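Local coordinates for cell division control protein 53 (PDB 3O2P) that serves as the cullin scaffold of SCF E3 ubiquitin ligases, which ubiquitinate target proteins for proteasomal degradation, represented here by its C-terminal neddylation domain, at residues R20-I31 against E46-A57. Sequence-based numbering, arbitrary orientation.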
loop_
_atom_site.group_PDB
_atom_site.type_symbol
_atom_site.label_atom_id
_atom_site.label_comp_id
_atom_site.label_asym_id
_atom_site.label_seq_id
_atom_site.Cartn_x
_atom_site.Cartn_y
_atom_site.Cartn_z
ATOM N N ARG B 20 -15.942 3.194 23.500
ATOM C CA ARG B 20 -16.464 4.006 22.408
ATOM C C ARG B 20 -16.272 3.283 21.073
ATOM O O ARG B 20 -17.218 3.130 20.297
ATOM C CB ARG B 20 -15.797 5.389 22.376
ATOM C CG ARG B 20 -16.200 6.287 23.554
ATOM C CD ARG B 20 -15.789 7.746 23.357
ATOM N NE ARG B 20 -14.360 7.960 23.559
ATOM C CZ ARG B 20 -13.831 8.567 24.620
ATOM N NH1 ARG B 20 -14.616 9.044 25.580
ATOM N NH2 ARG B 20 -12.515 8.708 24.714
ATOM N N GLN B 21 -15.044 2.833 20.821
ATOM C CA GLN B 21 -14.695 2.210 19.546
ATOM C C GLN B 21 -15.495 0.946 19.284
ATOM O O GLN B 21 -16.012 0.752 18.185
ATOM C CB GLN B 21 -13.195 1.930 19.485
ATOM C CG GLN B 21 -12.377 3.229 19.481
ATOM C CD GLN B 21 -12.876 4.197 18.428
ATOM O OE1 GLN B 21 -13.335 5.307 18.733
ATOM N NE2 GLN B 21 -12.819 3.769 17.181
ATOM N N ILE B 22 -15.612 0.097 20.298
ATOM C CA ILE B 22 -16.413 -1.107 20.173
ATOM C C ILE B 22 -17.863 -0.760 19.836
ATOM O O ILE B 22 -18.505 -1.451 19.049
ATOM C CB ILE B 22 -16.357 -1.958 21.450
ATOM C CG1 ILE B 22 -15.061 -2.777 21.470
ATOM C CG2 ILE B 22 -17.578 -2.875 21.532
ATOM C CD1 ILE B 22 -14.758 -3.406 22.827
ATOM N N PHE B 23 -18.382 0.310 20.427
ATOM C CA PHE B 23 -19.750 0.702 20.114
ATOM C C PHE B 23 -19.865 1.196 18.672
ATOM O O PHE B 23 -20.786 0.805 17.952
ATOM C CB PHE B 23 -20.277 1.759 21.092
ATOM C CG PHE B 23 -21.600 2.334 20.686
ATOM C CD1 PHE B 23 -22.785 1.707 21.034
ATOM C CD2 PHE B 23 -21.653 3.487 19.924
ATOM C CE1 PHE B 23 -24.010 2.237 20.638
ATOM C CE2 PHE B 23 -22.867 4.021 19.521
ATOM C CZ PHE B 23 -24.049 3.396 19.875
ATOM N N LEU B 24 -18.928 2.042 18.247
ATOM C CA LEU B 24 -18.996 2.633 16.917
ATOM C C LEU B 24 -18.758 1.600 15.825
ATOM O O LEU B 24 -19.313 1.708 14.735
ATOM C CB LEU B 24 -17.994 3.778 16.762
ATOM C CG LEU B 24 -18.242 5.032 17.587
ATOM C CD1 LEU B 24 -17.025 5.959 17.549
ATOM C CD2 LEU B 24 -19.500 5.734 17.098
ATOM N N GLU B 25 -17.924 0.605 16.113
ATOM C CA GLU B 25 -17.700 -0.462 15.149
ATOM C C GLU B 25 -18.973 -1.246 14.864
ATOM O O GLU B 25 -19.258 -1.552 13.707
ATOM C CB GLU B 25 -16.567 -1.397 15.587
ATOM C CG GLU B 25 -15.182 -0.790 15.367
ATOM C CD GLU B 25 -14.059 -1.753 15.729
ATOM O OE1 GLU B 25 -14.198 -2.967 15.451
ATOM O OE2 GLU B 25 -13.046 -1.291 16.296
ATOM N N ALA B 26 -19.731 -1.576 15.908
ATOM C CA ALA B 26 -20.988 -2.313 15.713
ATOM C C ALA B 26 -22.022 -1.429 15.024
ATOM O O ALA B 26 -22.783 -1.893 14.172
ATOM C CB ALA B 26 -21.526 -2.808 17.020
ATOM N N CYS B 27 -22.052 -0.152 15.392
ATOM C CA CYS B 27 -22.953 0.779 14.730
ATOM C C CYS B 27 -22.674 0.809 13.221
ATOM O O CYS B 27 -23.582 0.687 12.411
ATOM C CB CYS B 27 -22.806 2.176 15.329
ATOM S SG CYS B 27 -23.963 3.383 14.672
ATOM N N ILE B 28 -21.406 0.944 12.849
ATOM C CA ILE B 28 -21.035 1.045 11.445
ATOM C C ILE B 28 -21.409 -0.225 10.669
ATOM O O ILE B 28 -21.930 -0.151 9.551
ATOM C CB ILE B 28 -19.532 1.355 11.295
ATOM C CG1 ILE B 28 -19.242 2.795 11.728
ATOM C CG2 ILE B 28 -19.065 1.150 9.870
ATOM C CD1 ILE B 28 -17.783 3.103 11.835
ATOM N N VAL B 29 -21.143 -1.385 11.266
ATOM C CA VAL B 29 -21.463 -2.669 10.627
ATOM C C VAL B 29 -22.973 -2.813 10.391
ATOM O O VAL B 29 -23.403 -3.319 9.353
ATOM C CB VAL B 29 -20.976 -3.858 11.466
ATOM C CG1 VAL B 29 -21.457 -5.164 10.852
ATOM C CG2 VAL B 29 -19.463 -3.847 11.564
ATOM N N ARG B 30 -23.760 -2.361 11.365
ATOM C CA ARG B 30 -25.218 -2.328 11.271
ATOM C C ARG B 30 -25.661 -1.502 10.057
ATOM O O ARG B 30 -26.419 -1.971 9.208
ATOM C CB ARG B 30 -25.791 -1.717 12.551
ATOM C CG ARG B 30 -27.080 -2.349 13.057
ATOM C CD ARG B 30 -27.521 -1.716 14.381
ATOM N NE ARG B 30 -26.508 -1.876 15.424
ATOM C CZ ARG B 30 -26.071 -0.899 16.217
ATOM N NH1 ARG B 30 -26.553 0.332 16.095
ATOM N NH2 ARG B 30 -25.145 -1.156 17.135
ATOM N N ILE B 31 -25.184 -0.268 9.975
ATOM C CA ILE B 31 -25.520 0.597 8.850
ATOM C C ILE B 31 -25.133 -0.040 7.506
ATOM O O ILE B 31 -25.962 -0.171 6.601
ATOM C CB ILE B 31 -24.829 1.965 8.986
ATOM C CG1 ILE B 31 -25.382 2.716 10.206
ATOM C CG2 ILE B 31 -24.983 2.773 7.712
ATOM C CD1 ILE B 31 -24.520 3.899 10.663
ATOM N N GLU B 46 -24.296 9.320 9.294
ATOM C CA GLU B 46 -25.268 8.372 9.806
ATOM C C GLU B 46 -24.786 7.776 11.125
ATOM O O GLU B 46 -25.548 7.691 12.097
ATOM C CB GLU B 46 -25.569 7.280 8.768
ATOM C CG GLU B 46 -26.766 6.400 9.138
ATOM C CD GLU B 46 -28.033 7.209 9.415
ATOM O OE1 GLU B 46 -28.191 8.315 8.846
ATOM O OE2 GLU B 46 -28.879 6.734 10.199
ATOM N N CYS B 47 -23.523 7.363 11.162
ATOM C CA CYS B 47 -22.986 6.756 12.381
ATOM C C CYS B 47 -23.072 7.695 13.594
ATOM O O CYS B 47 -23.420 7.268 14.693
ATOM C CB CYS B 47 -21.539 6.309 12.179
ATOM S SG CYS B 47 -20.810 5.664 13.685
ATOM N N ILE B 48 -22.765 8.973 13.389
ATOM C CA ILE B 48 -22.875 9.966 14.463
ATOM C C ILE B 48 -24.329 10.144 14.905
ATOM O O ILE B 48 -24.620 10.161 16.091
ATOM C CB ILE B 48 -22.305 11.341 14.042
ATOM C CG1 ILE B 48 -20.790 11.251 13.818
ATOM C CG2 ILE B 48 -22.647 12.396 15.091
ATOM C CD1 ILE B 48 -20.145 12.543 13.312
ATOM N N ALA B 49 -25.241 10.262 13.946
ATOM C CA ALA B 49 -26.664 10.407 14.261
ATOM C C ALA B 49 -27.231 9.214 15.038
ATOM O O ALA B 49 -28.050 9.392 15.934
ATOM C CB ALA B 49 -27.482 10.650 12.989
ATOM N N GLN B 50 -26.806 8.003 14.692
ATOM C CA GLN B 50 -27.322 6.801 15.353
ATOM C C GLN B 50 -26.622 6.546 16.680
ATOM O O GLN B 50 -27.127 5.799 17.517
ATOM C CB GLN B 50 -27.217 5.567 14.442
ATOM C CG GLN B 50 -28.141 5.610 13.237
ATOM C CD GLN B 50 -28.219 4.279 12.509
ATOM O OE1 GLN B 50 -28.134 3.221 13.128
ATOM N NE2 GLN B 50 -28.382 4.326 11.185
ATOM N N SER B 51 -25.467 7.173 16.870
ATOM C CA SER B 51 -24.697 6.986 18.090
ATOM C C SER B 51 -25.081 8.032 19.114
ATOM O O SER B 51 -24.772 7.900 20.295
ATOM C CB SER B 51 -23.205 7.112 17.811
ATOM O OG SER B 51 -22.772 6.093 16.936
ATOM N N HIS B 52 -25.747 9.081 18.649
ATOM C CA HIS B 52 -26.106 10.206 19.503
ATOM C C HIS B 52 -26.891 9.779 20.745
ATOM O O HIS B 52 -26.786 10.410 21.797
ATOM C CB HIS B 52 -26.892 11.238 18.700
ATOM C CG HIS B 52 -27.156 12.506 19.444
ATOM N ND1 HIS B 52 -28.417 12.875 19.861
ATOM C CD2 HIS B 52 -26.320 13.491 19.846
ATOM C CE1 HIS B 52 -28.346 14.038 20.485
ATOM N NE2 HIS B 52 -27.086 14.431 20.493
ATOM N N GLN B 53 -27.682 8.717 20.619
ATOM C CA GLN B 53 -28.427 8.191 21.755
ATOM C C GLN B 53 -27.485 7.890 22.918
ATOM O O GLN B 53 -27.805 8.154 24.078
ATOM C CB GLN B 53 -29.152 6.904 21.359
ATOM C CG GLN B 53 -28.446 5.650 21.857
ATOM C CD GLN B 53 -28.867 4.395 21.131
ATOM O OE1 GLN B 53 -30.048 4.181 20.868
ATOM N NE2 GLN B 53 -27.897 3.549 20.812
ATOM N N ARG B 54 -26.322 7.334 22.586
ATOM C CA ARG B 54 -25.370 6.813 23.563
ATOM C C ARG B 54 -24.355 7.871 23.988
ATOM O O ARG B 54 -24.178 8.143 25.176
ATOM C CB ARG B 54 -24.651 5.596 22.967
ATOM C CG ARG B 54 -23.827 4.789 23.948
ATOM C CD ARG B 54 -24.699 3.924 24.846
ATOM N NE ARG B 54 -25.282 2.788 24.134
ATOM C CZ ARG B 54 -24.680 1.611 23.981
ATOM N NH1 ARG B 54 -23.466 1.414 24.481
ATOM N NH2 ARG B 54 -25.297 0.631 23.329
ATOM N N PHE B 55 -23.679 8.463 23.012
ATOM C CA PHE B 55 -22.717 9.514 23.304
ATOM C C PHE B 55 -22.477 10.367 22.068
ATOM O O PHE B 55 -23.004 10.078 20.993
ATOM C CB PHE B 55 -21.402 8.928 23.825
ATOM C CG PHE B 55 -20.569 8.277 22.764
ATOM C CD1 PHE B 55 -19.531 8.974 22.158
ATOM C CD2 PHE B 55 -20.824 6.977 22.363
ATOM C CE1 PHE B 55 -18.763 8.384 21.176
ATOM C CE2 PHE B 55 -20.054 6.377 21.373
ATOM C CZ PHE B 55 -19.026 7.082 20.778
ATOM N N ASN B 56 -21.691 11.426 22.227
ATOM C CA ASN B 56 -21.380 12.310 21.115
ATOM C C ASN B 56 -20.122 11.869 20.357
ATOM O O ASN B 56 -18.998 12.219 20.722
ATOM C CB ASN B 56 -21.251 13.755 21.584
ATOM C CG ASN B 56 -20.978 14.704 20.439
ATOM O OD1 ASN B 56 -19.971 15.414 20.427
ATOM N ND2 ASN B 56 -21.863 14.694 19.445
ATOM N N ALA B 57 -20.328 11.097 19.299
ATOM C CA ALA B 57 -19.229 10.555 18.520
ATOM C C ALA B 57 -18.541 11.646 17.709
ATOM O O ALA B 57 -19.191 12.375 16.960
ATOM C CB ALA B 57 -19.735 9.448 17.602
#
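The thiol of Cys47 drops as a knob among Leu24, Cys27, Ile28 and Ile31, and this is where helix 40-51 packs tightly on helix 8-35; the axes of 20-31 and 46-51 pass 9.7 Å apart, their directions at 117°. Cys47 SG lies 3.7 Å from Leu24 CD2, while Ile31 CD1 reaches over the backbone at Cys47 N. The same Leu24 methyl meets Ser51 OG, a hydroxyl turned back on its own helix to give its proton to Cys47 O at 2.6 Å, which satisfies it within this apolar seam. Beyond the helix, Phe55 lays one ring face under Arg20 CG and turns its edge to Leu24.

Phe23 stands where tight packing gives way to the solvent side. Its ring reaches across because chi1 (171°) swings CG away from the backbone N, bringing CE2 3.3 Å from Ser51 OG. Arg54 CB sits over one face of Phe23 (CH-pi), its guanidinium tilted 56° from the ring. Trimming Phe23 to an alanine would probably leave Arg54 CB without the ring face it rests on and open a gap beside Phe55. Arg30, Arg54 and the poorly ordered Gln53 are exposed; nearby, Gln50 NE2 bonds Glu46 OE2 (2.6 Å) through its anti lone pair, with Ile31 CG1 against the amide. No hydrogen bond crosses between the segments, so apolar packing and CH-pi contacts hold helix 40-51 and the following loop against helix 8-35 in this winged-helix-like domain.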